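Putative sugar isomerase (Parabacteroides distasonis, PDB 3LMZ) is probably a sugar isomerase built on a xylose isomerase-like TIM barrel, although its substrate and exact reaction are not established. Local coordinates at residues Asn16-Gly21 / Gly226-Glu231; Thr76-Gly81 / Val103-Gly108; Phe186-Lys191 / Val222-Met227; Asp211-Ile216 / Lys251-Leu256. All coordinates share one frame; numbering follows the deposited sequence. Where two conformers were deposited one is given.

Contact 1: Asn16-Gly21 / Gly226-Glu231; sequences NPFHLG and GMCSLE
Phe18 holds CG between its backbone N and carbonyl carbon (chi1 73°), and Cys228 holds SG anti to its carbonyl carbon (chi1 -63°). These torsions set CG and SG so that SG lies over one face of the Phe18 ring, 3.8 Å from the ring centroid, in a sulfur-aromatic contact. Cys228 has two conformers, and the contact is certain for only one of them. The two strands run parallel and are joined by four backbone hydrogen bonds. His19 N donates to Gly226 O at 3.0 Å, and Cys228 N donates to His19 O at 2.8 Å. Gly21 N then reaches Cys228 O at 2.8 Å, and Leu230 N reaches Gly21 O at 3.0 Å. A beta carbon at Gly21 would press on Ser229 OG, which is hydrogen-bonded to Tyr78 OH. His19 and Met227 lie on that same face of the sheet. Such pairing of the first strand with the last closes a TIM barrel. Phe18 and Cys228 pack on Met219 of helix 212-221; Leu20, on the Cys228 face, packs on Phe250 of helix 240-256. Strand 185-193 flanks strand 227-230 through backbone bonds from Ser229 to Met188 and Ile190.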
loop_
_atom_site.group_PDB
_atom_site.type_symbol
_atom_site.label_atom_id
_atom_site.label_comp_id
_atom_site.label_asym_id
_atom_site.label_seq_id
_atom_site.Cartn_x
_atom_site.Cartn_y
_atom_site.Cartn_z
ATOM N N ASN A 16 10.347 14.014 -7.265
ATOM C CA ASN A 16 9.237 14.864 -6.830
ATOM C C ASN A 16 9.737 15.903 -5.861
ATOM O O ASN A 16 10.661 15.665 -5.105
ATOM C CB ASN A 16 8.177 14.016 -6.114
ATOM C CG ASN A 16 7.513 13.010 -7.053
ATOM O OD1 ASN A 16 6.815 13.419 -7.980
ATOM N ND2 ASN A 16 7.706 11.698 -6.814
ATOM N N PRO A 17 9.159 17.099 -5.895
ATOM C CA PRO A 17 9.636 18.195 -5.020
ATOM C C PRO A 17 9.137 18.171 -3.574
ATOM O O PRO A 17 9.670 18.889 -2.709
ATOM C CB PRO A 17 9.074 19.434 -5.702
ATOM C CG PRO A 17 7.795 18.971 -6.346
ATOM C CD PRO A 17 8.080 17.525 -6.808
ATOM N N PHE A 18 8.027 17.469 -3.379
ATOM C CA PHE A 18 7.375 17.352 -2.099
ATOM C C PHE A 18 7.981 16.230 -1.243
ATOM O O PHE A 18 8.691 15.367 -1.740
ATOM C CB PHE A 18 5.854 17.143 -2.305
ATOM C CG PHE A 18 5.517 15.768 -2.799
ATOM C CD1 PHE A 18 5.515 14.685 -1.940
ATOM C CD2 PHE A 18 5.261 15.549 -4.109
ATOM C CE1 PHE A 18 5.262 13.403 -2.390
ATOM C CE2 PHE A 18 4.969 14.165 -4.556
ATOM C CZ PHE A 18 4.981 13.181 -3.688
ATOM N N HIS A 19 7.624 16.226 0.033
ATOM C CA HIS A 19 8.067 15.215 0.983
ATOM C C HIS A 19 6.839 14.495 1.570
ATOM O O HIS A 19 5.866 15.117 1.983
ATOM C CB HIS A 19 8.824 15.878 2.096
ATOM C CG HIS A 19 9.919 16.772 1.622
ATOM N ND1 HIS A 19 11.139 16.272 1.239
ATOM C CD2 HIS A 19 9.967 18.116 1.420
ATOM C CE1 HIS A 19 11.909 17.278 0.860
ATOM N NE2 HIS A 19 11.222 18.402 0.949
ATOM N N LEU A 20 6.889 13.174 1.641
ATOM C CA LEU A 20 5.853 12.357 2.228
ATOM C C LEU A 20 5.941 12.391 3.762
ATOM O O LEU A 20 6.994 12.129 4.365
ATOM C CB LEU A 20 6.002 10.906 1.743
ATOM C CG LEU A 20 4.956 9.905 2.236
ATOM C CD1 LEU A 20 3.514 10.326 1.903
ATOM C CD2 LEU A 20 5.166 8.507 1.621
ATOM N N GLY A 21 4.801 12.674 4.392
ATOM C CA GLY A 21 4.728 12.668 5.853
ATOM C C GLY A 21 3.448 12.059 6.362
ATOM O O GLY A 21 2.630 11.518 5.601
ATOM N N GLY A 226 6.627 21.550 0.046
ATOM C CA GLY A 226 6.171 21.169 1.365
ATOM C C GLY A 226 5.899 19.702 1.490
ATOM O O GLY A 226 6.365 18.862 0.692
HETATM N N MSE A 227 5.187 19.382 2.567
HETATM C CA MSE A 227 4.896 18.011 2.915
HETATM C C MSE A 227 3.483 17.680 2.446
HETATM O O MSE A 227 2.576 18.484 2.435
HETATM C CB MSE A 227 4.947 17.731 4.417
HETATM C CG MSE A 227 6.344 17.438 4.940
HETATM SE SE MSE A 227 7.543 18.934 4.544
HETATM C CE MSE A 227 9.091 18.265 5.439
ATOM N N CYS A 228 3.348 16.408 2.059
ATOM C CA CYS A 228 2.077 15.770 1.711
ATOM C C CYS A 228 1.972 14.756 2.840
ATOM O O CYS A 228 2.715 13.776 2.864
ATOM C CB CYS A 228 2.175 15.047 0.357
ATOM S SG CYS A 228 2.497 16.018 -1.093
ATOM N N SER A 229 1.076 15.048 3.783
ATOM C CA SER A 229 0.938 14.335 5.046
ATOM C C SER A 229 -0.361 13.547 5.064
ATOM O O SER A 229 -1.454 14.096 4.870
ATOM C CB SER A 229 1.002 15.329 6.185
ATOM O OG SER A 229 2.374 15.704 6.294
ATOM N N LEU A 230 -0.241 12.226 5.186
ATOM C CA LEU A 230 -1.419 11.395 5.192
ATOM C C LEU A 230 -2.235 11.565 6.437
ATOM O O LEU A 230 -1.748 11.426 7.549
ATOM C CB LEU A 230 -1.053 9.890 5.009
ATOM C CG LEU A 230 -2.206 8.894 5.143
ATOM C CD1 LEU A 230 -3.230 9.062 4.051
ATOM C CD2 LEU A 230 -1.688 7.422 5.237
ATOM N N GLU A 231 -3.494 11.924 6.247
ATOM C CA GLU A 231 -4.456 12.032 7.350
ATOM C C GLU A 231 -5.554 11.016 7.108
ATOM O O GLU A 231 -6.516 11.227 6.365
ATOM C CB GLU A 231 -5.016 13.446 7.479
ATOM C CG GLU A 231 -5.829 13.623 8.734
ATOM C CD GLU A 231 -6.162 15.076 9.012
ATOM O OE1 GLU A 231 -6.815 15.717 8.134
ATOM O OE2 GLU A 231 -5.793 15.549 10.101
#

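Contact 2: Thr76-Gly81 / Val103-Gly108; sequences TGYAVG and VKLIVG
Gly77 O meets Val103 CG1 at 3.5 Å, just before the second of two parallel strands of a beta-alpha-beta unit of the TIM barrel. Helix 88-101 links them. At Tyr78 the backbone O takes a bond of 2.7 Å from water 1, and the same water accepts from Lys104 N. The water thus bridges strand 76-85 to the residue just before strand 105-110, ahead of the first direct bond. The Tyr78 ring offers its edge to Leu105, with Tyr78 CE2 4.0 Å from Leu105 CD2, and its OH bonds to Asp187 OD1. Ala79 CB packs on Leu105 CG at 3.8 Å. Val80 makes both direct backbone bonds: its N donates to Leu105 O at 3.2 Å, and its O accepts from Val107 N at 2.8 Å. Val80 CG1 touches Val103 CG2, while its CG2 lies beside Ile106 CG1. An alanine at Val103 would probably open a gap beside Gly77 O and Val80 CG1, since CG1 and CG2 would go. Gly81 has phi 119°, where a beta carbon would clash with Val107 O; instead Gly81 CA comes to 3.5 Å from that oxygen in a CA-H...O contact.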
loop_
_atom_site.group_PDB
_atom_site.type_symbol
_atom_site.label_atom_id
_atom_site.label_comp_id
_atom_site.label_asym_id
_atom_site.label_seq_id
_atom_site.Cartn_x
_atom_site.Cartn_y
_atom_site.Cartn_z
ATOM N N THR A 76 11.526 13.238 11.563
ATOM C CA THR A 76 11.599 14.672 11.854
ATOM C C THR A 76 10.181 15.212 12.084
ATOM O O THR A 76 9.288 15.062 11.209
ATOM C CB THR A 76 12.247 15.445 10.667
ATOM O OG1 THR A 76 13.605 14.983 10.497
ATOM C CG2 THR A 76 12.222 16.957 10.950
ATOM N N GLY A 77 9.986 15.863 13.235
ATOM C CA GLY A 77 8.788 16.605 13.479
ATOM C C GLY A 77 8.895 17.931 12.744
ATOM O O GLY A 77 9.654 18.811 13.151
ATOM N N TYR A 78 8.122 18.101 11.664
ATOM C CA TYR A 78 8.342 19.194 10.714
ATOM C C TYR A 78 7.485 20.445 10.916
ATOM O O TYR A 78 7.793 21.523 10.333
ATOM C CB TYR A 78 8.221 18.706 9.266
ATOM C CG TYR A 78 6.800 18.550 8.797
ATOM C CD1 TYR A 78 6.092 17.361 8.955
ATOM C CD2 TYR A 78 6.151 19.598 8.169
ATOM C CE1 TYR A 78 4.737 17.250 8.512
ATOM C CE2 TYR A 78 4.826 19.493 7.734
ATOM C CZ TYR A 78 4.125 18.293 7.887
ATOM O OH TYR A 78 2.803 18.170 7.494
ATOM N N ALA A 79 6.399 20.278 11.660
ATOM C CA ALA A 79 5.463 21.347 11.950
ATOM C C ALA A 79 4.674 20.906 13.178
ATOM O O ALA A 79 4.771 19.763 13.626
ATOM C CB ALA A 79 4.544 21.568 10.744
ATOM N N VAL A 80 3.921 21.869 13.692
ATOM C CA VAL A 80 2.965 21.583 14.781
ATOM C C VAL A 80 1.524 21.861 14.337
ATOM O O VAL A 80 1.284 22.870 13.609
ATOM C CB VAL A 80 3.257 22.394 16.089
ATOM C CG1 VAL A 80 4.611 21.937 16.756
ATOM C CG2 VAL A 80 3.274 23.922 15.853
ATOM N N GLY A 81 0.612 20.969 14.754
ATOM C CA GLY A 81 -0.828 21.175 14.547
ATOM C C GLY A 81 -1.472 20.110 13.713
ATOM O O GLY A 81 -0.845 19.110 13.412
ATOM N N VAL A 103 10.238 24.329 15.264
ATOM C CA VAL A 103 9.652 24.343 13.921
ATOM C C VAL A 103 9.364 25.787 13.457
ATOM O O VAL A 103 9.378 26.728 14.273
ATOM C CB VAL A 103 8.383 23.490 13.817
ATOM C CG1 VAL A 103 8.716 22.033 14.160
ATOM C CG2 VAL A 103 7.268 24.046 14.669
ATOM N N LYS A 104 9.175 25.953 12.145
ATOM C CA LYS A 104 8.885 27.264 11.560
ATOM C C LYS A 104 7.570 27.260 10.798
ATOM O O LYS A 104 7.312 28.204 10.024
ATOM C CB LYS A 104 10.043 27.737 10.694
ATOM C CG LYS A 104 11.287 27.813 11.546
ATOM C CD LYS A 104 12.355 28.675 11.008
ATOM C CE LYS A 104 13.566 28.632 12.006
ATOM N NZ LYS A 104 13.694 27.318 12.796
ATOM N N LEU A 105 6.787 26.191 10.986
ATOM C CA LEU A 105 5.480 26.026 10.317
ATOM C C LEU A 105 4.482 25.554 11.378
ATOM O O LEU A 105 4.680 24.566 12.109
ATOM C CB LEU A 105 5.555 24.969 9.194
ATOM C CG LEU A 105 4.251 24.587 8.485
ATOM C CD1 LEU A 105 3.595 25.775 7.870
ATOM C CD2 LEU A 105 4.505 23.439 7.426
ATOM N N ILE A 106 3.392 26.309 11.430
ATOM C CA ILE A 106 2.275 26.061 12.323
ATOM C C ILE A 106 1.031 25.811 11.450
ATOM O O ILE A 106 0.727 26.596 10.557
ATOM C CB ILE A 106 1.979 27.273 13.242
ATOM C CG1 ILE A 106 3.155 27.552 14.162
ATOM C CG2 ILE A 106 0.669 27.072 14.025
ATOM C CD1 ILE A 106 2.999 28.877 15.038
ATOM N N VAL A 107 0.390 24.661 11.664
ATOM C CA VAL A 107 -0.902 24.331 11.057
ATOM C C VAL A 107 -1.952 24.712 12.118
ATOM O O VAL A 107 -1.935 24.272 13.268
ATOM C CB VAL A 107 -0.963 22.867 10.614
ATOM C CG1 VAL A 107 -2.293 22.627 9.848
ATOM C CG2 VAL A 107 0.285 22.507 9.721
ATOM N N GLY A 108 -2.864 25.608 11.727
ATOM C CA GLY A 108 -3.803 26.230 12.667
ATOM C C GLY A 108 -5.226 26.322 12.165
ATOM O O GLY A 108 -5.479 26.185 10.952
HETATM O O HOH W 1 9.311 23.740 10.410
#

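Contact 3: Phe186-Lys191 / Val222-Met227; sequences FDMHIK and VNYTGM
The CE methyl of selenomethionine Met188 lies over one face of the Tyr224 ring, in a CH-pi contact offset toward the rim. Met188 CE is 3.9 Å from the Tyr224 ring centroid and 3.6 Å from Tyr224 CE2. A bend at chi3 (-59°) places this methyl. On the opposite face, Gly226 N sits over the ring centre, so the ring is held between a methyl and a peptide nitrogen. Tyr224 CG is anti to the backbone N (chi1 177°), and the ring reaches toward strand 185-193. Tyr224 OH donates to Met227 O at 2.7 Å, from 36° above the carbonyl plane. Tyr224 OH also comes to 3.0 Å from Asp187 CA, a tight fit against the strand backbone. Gly226 belongs to this fit too, because a beta carbon there would run into the Tyr224 OH. A phenylalanine in place of Tyr224 would probably leave Met227 O without this donor and open a small gap beside Asp187 CA. Water 2 ties the segments beside the ring. It donates to Phe186 O at 2.7 Å and Asp187 OD1 at 2.8 Å, and accepts from Met227 N at 2.9 Å. OD1 is also held by Tyr78. Asn223 leaves helix 212-221 in a Schellman motif. The loop is the turn from this helix into the next parallel barrel strand, 227-230. Leu215 and Met219 of the helix touch Met188, and Met219 also touches Tyr224. Strand 185-193 lies between strands 158-163 and 227-230 in the sheet.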
loop_
_atom_site.group_PDB
_atom_site.type_symbol
_atom_site.label_atom_id
_atom_site.label_comp_id
_atom_site.label_asym_id
_atom_site.label_seq_id
_atom_site.Cartn_x
_atom_site.Cartn_y
_atom_site.Cartn_z
ATOM N N PHE A 186 1.068 25.864 2.100
ATOM C CA PHE A 186 2.277 25.632 2.890
ATOM C C PHE A 186 2.353 24.243 3.477
ATOM O O PHE A 186 3.368 23.858 4.054
ATOM C CB PHE A 186 2.448 26.752 3.949
ATOM C CG PHE A 186 2.592 28.129 3.333
ATOM C CD1 PHE A 186 3.424 28.346 2.229
ATOM C CD2 PHE A 186 1.844 29.198 3.801
ATOM C CE1 PHE A 186 3.546 29.594 1.654
ATOM C CE2 PHE A 186 1.955 30.422 3.207
ATOM C CZ PHE A 186 2.800 30.614 2.142
ATOM N N ASP A 187 1.244 23.527 3.391
ATOM C CA ASP A 187 1.164 22.137 3.876
ATOM C C ASP A 187 0.025 21.477 3.130
ATOM O O ASP A 187 -0.811 22.143 2.494
ATOM C CB ASP A 187 0.917 22.104 5.384
ATOM C CG ASP A 187 1.075 20.730 6.015
ATOM O OD1 ASP A 187 2.171 20.180 5.889
ATOM O OD2 ASP A 187 0.170 20.357 6.744
HETATM N N MSE A 188 -0.029 20.144 3.185
HETATM C CA MSE A 188 -1.083 19.442 2.489
HETATM C C MSE A 188 -1.400 18.186 3.298
HETATM O O MSE A 188 -0.483 17.496 3.736
HETATM C CB MSE A 188 -0.618 18.993 1.113
HETATM C CG MSE A 188 -1.722 18.526 0.194
HETATM SE SE MSE A 188 -1.024 17.933 -1.543
HETATM C CE MSE A 188 -0.194 19.750 -1.937
ATOM N N HIS A 189 -2.703 17.911 3.435
ATOM C CA HIS A 189 -3.176 16.596 3.897
ATOM C C HIS A 189 -3.649 15.843 2.665
ATOM O O HIS A 189 -4.620 16.258 1.978
ATOM C CB HIS A 189 -4.288 16.755 4.949
ATOM C CG HIS A 189 -3.792 17.266 6.266
ATOM N ND1 HIS A 189 -4.594 17.384 7.382
ATOM C CD2 HIS A 189 -2.540 17.604 6.662
ATOM C CE1 HIS A 189 -3.855 17.816 8.400
ATOM N NE2 HIS A 189 -2.606 17.953 7.995
ATOM N N ILE A 190 -3.043 14.670 2.467
ATOM C CA ILE A 190 -3.464 13.703 1.450
ATOM C C ILE A 190 -4.369 12.699 2.117
ATOM O O ILE A 190 -4.170 12.350 3.290
ATOM C CB ILE A 190 -2.280 13.051 0.690
ATOM C CG1 ILE A 190 -1.276 12.403 1.642
ATOM C CG2 ILE A 190 -1.563 14.121 -0.183
ATOM C CD1 ILE A 190 -0.317 11.499 0.938
ATOM N N LYS A 191 -5.409 12.299 1.389
ATOM C CA LYS A 191 -6.429 11.345 1.831
ATOM C C LYS A 191 -7.310 11.151 0.601
ATOM O O LYS A 191 -7.190 11.906 -0.399
ATOM C CB LYS A 191 -7.270 11.901 3.010
ATOM C CG LYS A 191 -7.909 13.267 2.706
ATOM C CD LYS A 191 -8.694 13.842 3.886
ATOM C CE LYS A 191 -7.797 14.200 5.044
ATOM N NZ LYS A 191 -8.586 15.026 6.083
ATOM N N VAL A 222 3.950 23.385 -10.114
ATOM C CA VAL A 222 4.039 24.597 -9.279
ATOM C C VAL A 222 5.207 24.554 -8.317
ATOM O O VAL A 222 5.398 25.495 -7.536
ATOM C CB VAL A 222 2.728 24.815 -8.460
ATOM C CG1 VAL A 222 1.489 24.907 -9.390
ATOM C CG2 VAL A 222 2.570 23.748 -7.410
ATOM N N ASN A 223 5.995 23.485 -8.406
ATOM C CA ASN A 223 7.131 23.234 -7.523
ATOM C C ASN A 223 6.755 23.359 -6.039
ATOM O O ASN A 223 7.358 24.103 -5.301
ATOM C CB ASN A 223 8.311 24.119 -7.907
ATOM C CG ASN A 223 9.621 23.655 -7.305
ATOM O OD1 ASN A 223 9.941 22.452 -7.288
ATOM N ND2 ASN A 223 10.386 24.607 -6.815
ATOM N N TYR A 224 5.716 22.623 -5.622
ATOM C CA TYR A 224 5.376 22.451 -4.214
ATOM C C TYR A 224 6.442 21.657 -3.437
ATOM O O TYR A 224 6.660 20.471 -3.683
ATOM C CB TYR A 224 3.967 21.840 -4.057
ATOM C CG TYR A 224 3.613 21.582 -2.595
ATOM C CD1 TYR A 224 3.317 22.641 -1.743
ATOM C CD2 TYR A 224 3.548 20.283 -2.096
ATOM C CE1 TYR A 224 3.026 22.433 -0.404
ATOM C CE2 TYR A 224 3.219 20.020 -0.726
ATOM C CZ TYR A 224 2.966 21.149 0.122
ATOM O OH TYR A 224 2.611 20.976 1.472
ATOM N N THR A 225 7.110 22.317 -2.481
ATOM C CA THR A 225 8.228 21.710 -1.768
ATOM C C THR A 225 7.899 21.422 -0.301
ATOM O O THR A 225 8.791 21.080 0.480
ATOM C CB THR A 225 9.514 22.553 -1.867
ATOM O OG1 THR A 225 9.245 23.810 -1.277
ATOM C CG2 THR A 225 9.988 22.727 -3.319
ATOM N N GLY A 226 6.627 21.550 0.046
ATOM C CA GLY A 226 6.171 21.169 1.365
ATOM C C GLY A 226 5.899 19.702 1.490
ATOM O O GLY A 226 6.365 18.862 0.692
HETATM N N MSE A 227 5.187 19.382 2.567
HETATM C CA MSE A 227 4.896 18.011 2.915
HETATM C C MSE A 227 3.483 17.680 2.446
HETATM O O MSE A 227 2.576 18.484 2.435
HETATM C CB MSE A 227 4.947 17.731 4.417
HETATM C CG MSE A 227 6.344 17.438 4.940
HETATM SE SE MSE A 227 7.543 18.934 4.544
HETATM C CE MSE A 227 9.091 18.265 5.439
HETATM O O HOH W 2 4.395 21.362 4.580
#

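Contact 4: Asp211-Ile216 / Lys251-Leu256; sequences DFPALI and KAVSDL
This is apolar helix-helix packing in the outer layer of the barrel, with its centre about 17 Å from the centre of the chain. Helix 212-216 and helix 251-256 cross at -52°, with their axes 9.4 Å apart at closest approach. Val253 makes most of the contact through one methyl. Its CG1 is anti to the backbone N (chi1 179°) and enters the first turn of the other helix. There Val253 CG1 lies 3.6 Å from Pro213 N and 3.9 Å from Pro213 CD. The side chains of Pro213 and Val253 cross at about a right angle. Phe212 CB is 4.0 Å from Val253 CG1. One turn further on, Ile216 CG1 is 3.9 Å from Val253 CG1. Next to this group, Ile216 CD1 rests 3.7 Å from Ser254 OG, whose hydrogen bond goes to Phe250 O in its own helix. The first turn that receives Val253 is capped by Asp211. Asp211 OD1 accepts from Ala214 N at 3.1 Å, met from above the carboxylate plane. Phe18 packs on both Ile216 and Ser254. The second subunit is close as well: Val253 packs on Leu256 of that subunit, and Lys251 forms a salt bridge with Glu245 of that subunit. No hydrogen bond crosses between the two helices. The contact is van der Waals packing of a methyl on a helix turn, so it depends on shape, and the capping carboxylate and the serine hydroxyl beside it find partners within their own segment or helix.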
loop_
_atom_site.group_PDB
_atom_site.type_symbol
_atom_site.label_atom_id
_atom_site.label_comp_id
_atom_site.label_asym_id
_atom_site.label_seq_id
_atom_site.Cartn_x
_atom_site.Cartn_y
_atom_site.Cartn_z
ATOM N N ASP A 211 -7.826 12.490 -7.758
ATOM C CA ASP A 211 -6.937 12.204 -8.878
ATOM C C ASP A 211 -5.486 12.433 -8.430
ATOM O O ASP A 211 -4.924 13.521 -8.541
ATOM C CB ASP A 211 -7.286 13.127 -10.022
ATOM C CG ASP A 211 -6.596 12.767 -11.340
ATOM O OD1 ASP A 211 -5.579 12.047 -11.330
ATOM O OD2 ASP A 211 -7.125 13.242 -12.383
ATOM N N PHE A 212 -4.888 11.380 -7.908
ATOM C CA PHE A 212 -3.535 11.490 -7.428
ATOM C C PHE A 212 -2.485 11.753 -8.520
ATOM O O PHE A 212 -1.574 12.570 -8.310
ATOM C CB PHE A 212 -3.176 10.293 -6.499
ATOM C CG PHE A 212 -3.787 10.419 -5.122
ATOM C CD1 PHE A 212 -3.281 11.345 -4.221
ATOM C CD2 PHE A 212 -4.966 9.756 -4.799
ATOM C CE1 PHE A 212 -3.929 11.525 -2.966
ATOM C CE2 PHE A 212 -5.566 9.910 -3.564
ATOM C CZ PHE A 212 -5.092 10.802 -2.684
ATOM N N PRO A 213 -2.570 11.048 -9.688
ATOM C CA PRO A 213 -1.655 11.388 -10.718
ATOM C C PRO A 213 -1.678 12.887 -11.083
ATOM O O PRO A 213 -0.639 13.506 -11.257
ATOM C CB PRO A 213 -2.095 10.472 -11.859
ATOM C CG PRO A 213 -2.592 9.301 -11.208
ATOM C CD PRO A 213 -3.320 9.823 -9.985
ATOM N N ALA A 214 -2.875 13.456 -11.203
ATOM C CA ALA A 214 -2.998 14.856 -11.521
ATOM C C ALA A 214 -2.390 15.759 -10.437
ATOM O O ALA A 214 -1.756 16.788 -10.747
ATOM C CB ALA A 214 -4.475 15.222 -11.817
ATOM N N LEU A 215 -2.602 15.357 -9.193
ATOM C CA LEU A 215 -2.081 16.071 -8.045
ATOM C C LEU A 215 -0.536 16.058 -8.101
ATOM O O LEU A 215 0.129 17.092 -7.966
ATOM C CB LEU A 215 -2.660 15.467 -6.758
ATOM C CG LEU A 215 -2.312 16.173 -5.474
ATOM C CD1 LEU A 215 -3.016 17.585 -5.393
ATOM C CD2 LEU A 215 -2.587 15.330 -4.181
ATOM N N ILE A 216 0.024 14.893 -8.350
ATOM C CA ILE A 216 1.480 14.764 -8.430
ATOM C C ILE A 216 2.073 15.590 -9.580
ATOM O O ILE A 216 3.054 16.309 -9.399
ATOM C CB ILE A 216 1.848 13.307 -8.610
ATOM C CG1 ILE A 216 1.608 12.578 -7.285
ATOM C CG2 ILE A 216 3.272 13.129 -9.197
ATOM C CD1 ILE A 216 2.623 12.769 -6.279
ATOM N N LYS A 251 2.938 5.953 -2.913
ATOM C CA LYS A 251 4.339 5.826 -3.324
ATOM C C LYS A 251 4.418 5.475 -4.833
ATOM O O LYS A 251 5.211 6.025 -5.591
ATOM C CB LYS A 251 5.077 4.765 -2.521
ATOM C CG LYS A 251 5.469 5.181 -1.105
ATOM C CD LYS A 251 6.132 3.998 -0.372
ATOM C CE LYS A 251 6.620 4.348 1.012
ATOM N NZ LYS A 251 7.335 3.174 1.669
ATOM N N ALA A 252 3.576 4.526 -5.244
ATOM C CA ALA A 252 3.558 4.141 -6.637
ATOM C C ALA A 252 3.174 5.272 -7.545
ATOM O O ALA A 252 3.825 5.476 -8.556
ATOM C CB ALA A 252 2.649 2.930 -6.886
ATOM N N VAL A 253 2.107 6.001 -7.213
ATOM C CA VAL A 253 1.742 7.175 -8.027
ATOM C C VAL A 253 2.915 8.169 -8.115
ATOM O O VAL A 253 3.230 8.676 -9.190
ATOM C CB VAL A 253 0.468 7.872 -7.550
ATOM C CG1 VAL A 253 0.161 9.105 -8.446
ATOM C CG2 VAL A 253 -0.686 6.925 -7.568
ATOM N N SER A 254 3.609 8.355 -6.996
ATOM C CA SER A 254 4.753 9.319 -6.930
ATOM C C SER A 254 5.899 8.867 -7.856
ATOM O O SER A 254 6.563 9.677 -8.512
ATOM C CB SER A 254 5.279 9.411 -5.512
ATOM O OG SER A 254 4.274 9.933 -4.656
ATOM N N ASP A 255 6.099 7.542 -7.887
ATOM C CA ASP A 255 7.216 6.954 -8.602
ATOM C C ASP A 255 7.008 6.880 -10.118
ATOM O O ASP A 255 7.971 6.997 -10.921
ATOM C CB ASP A 255 7.458 5.502 -8.151
ATOM C CG ASP A 255 8.009 5.382 -6.756
ATOM O OD1 ASP A 255 8.421 6.408 -6.152
ATOM O OD2 ASP A 255 7.969 4.221 -6.265
ATOM N N LEU A 256 5.761 6.633 -10.535
ATOM C CA LEU A 256 5.434 6.202 -11.904
ATOM C C LEU A 256 4.761 7.286 -12.737
ATOM O O LEU A 256 4.638 7.145 -13.974
ATOM C CB LEU A 256 4.544 4.950 -11.838
ATOM C CG LEU A 256 5.167 3.683 -11.204
ATOM C CD1 LEU A 256 4.102 2.629 -11.111
ATOM C CD2 LEU A 256 6.402 3.163 -11.977
#

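How the contacts relate
Contacts 1, 2 and 3 share the barrel sheet; contact 4 joins two helices outside it. The segments of contact 1 lie 205 residues apart; contact 2 is nested between them and closes before contact 3 opens. Contacts 1 and 3, centres about 6 Å apart, share Gly226, Met227 and a Glu231-Lys191 salt bridge. Tyr78 connects contact 2 to both. Contact 4 interleaves with contacts 1 and 3 along the chain, its centre about 12 Å and 13 Å from theirs. A probable Asn16 ND2 to Ser254 O bond joins contacts 1 and 4. Contacts 2 and 4, centres about 25 Å apart, do not touch. The four cover the closure of the barrel, one beta-alpha-beta unit and the helical layer.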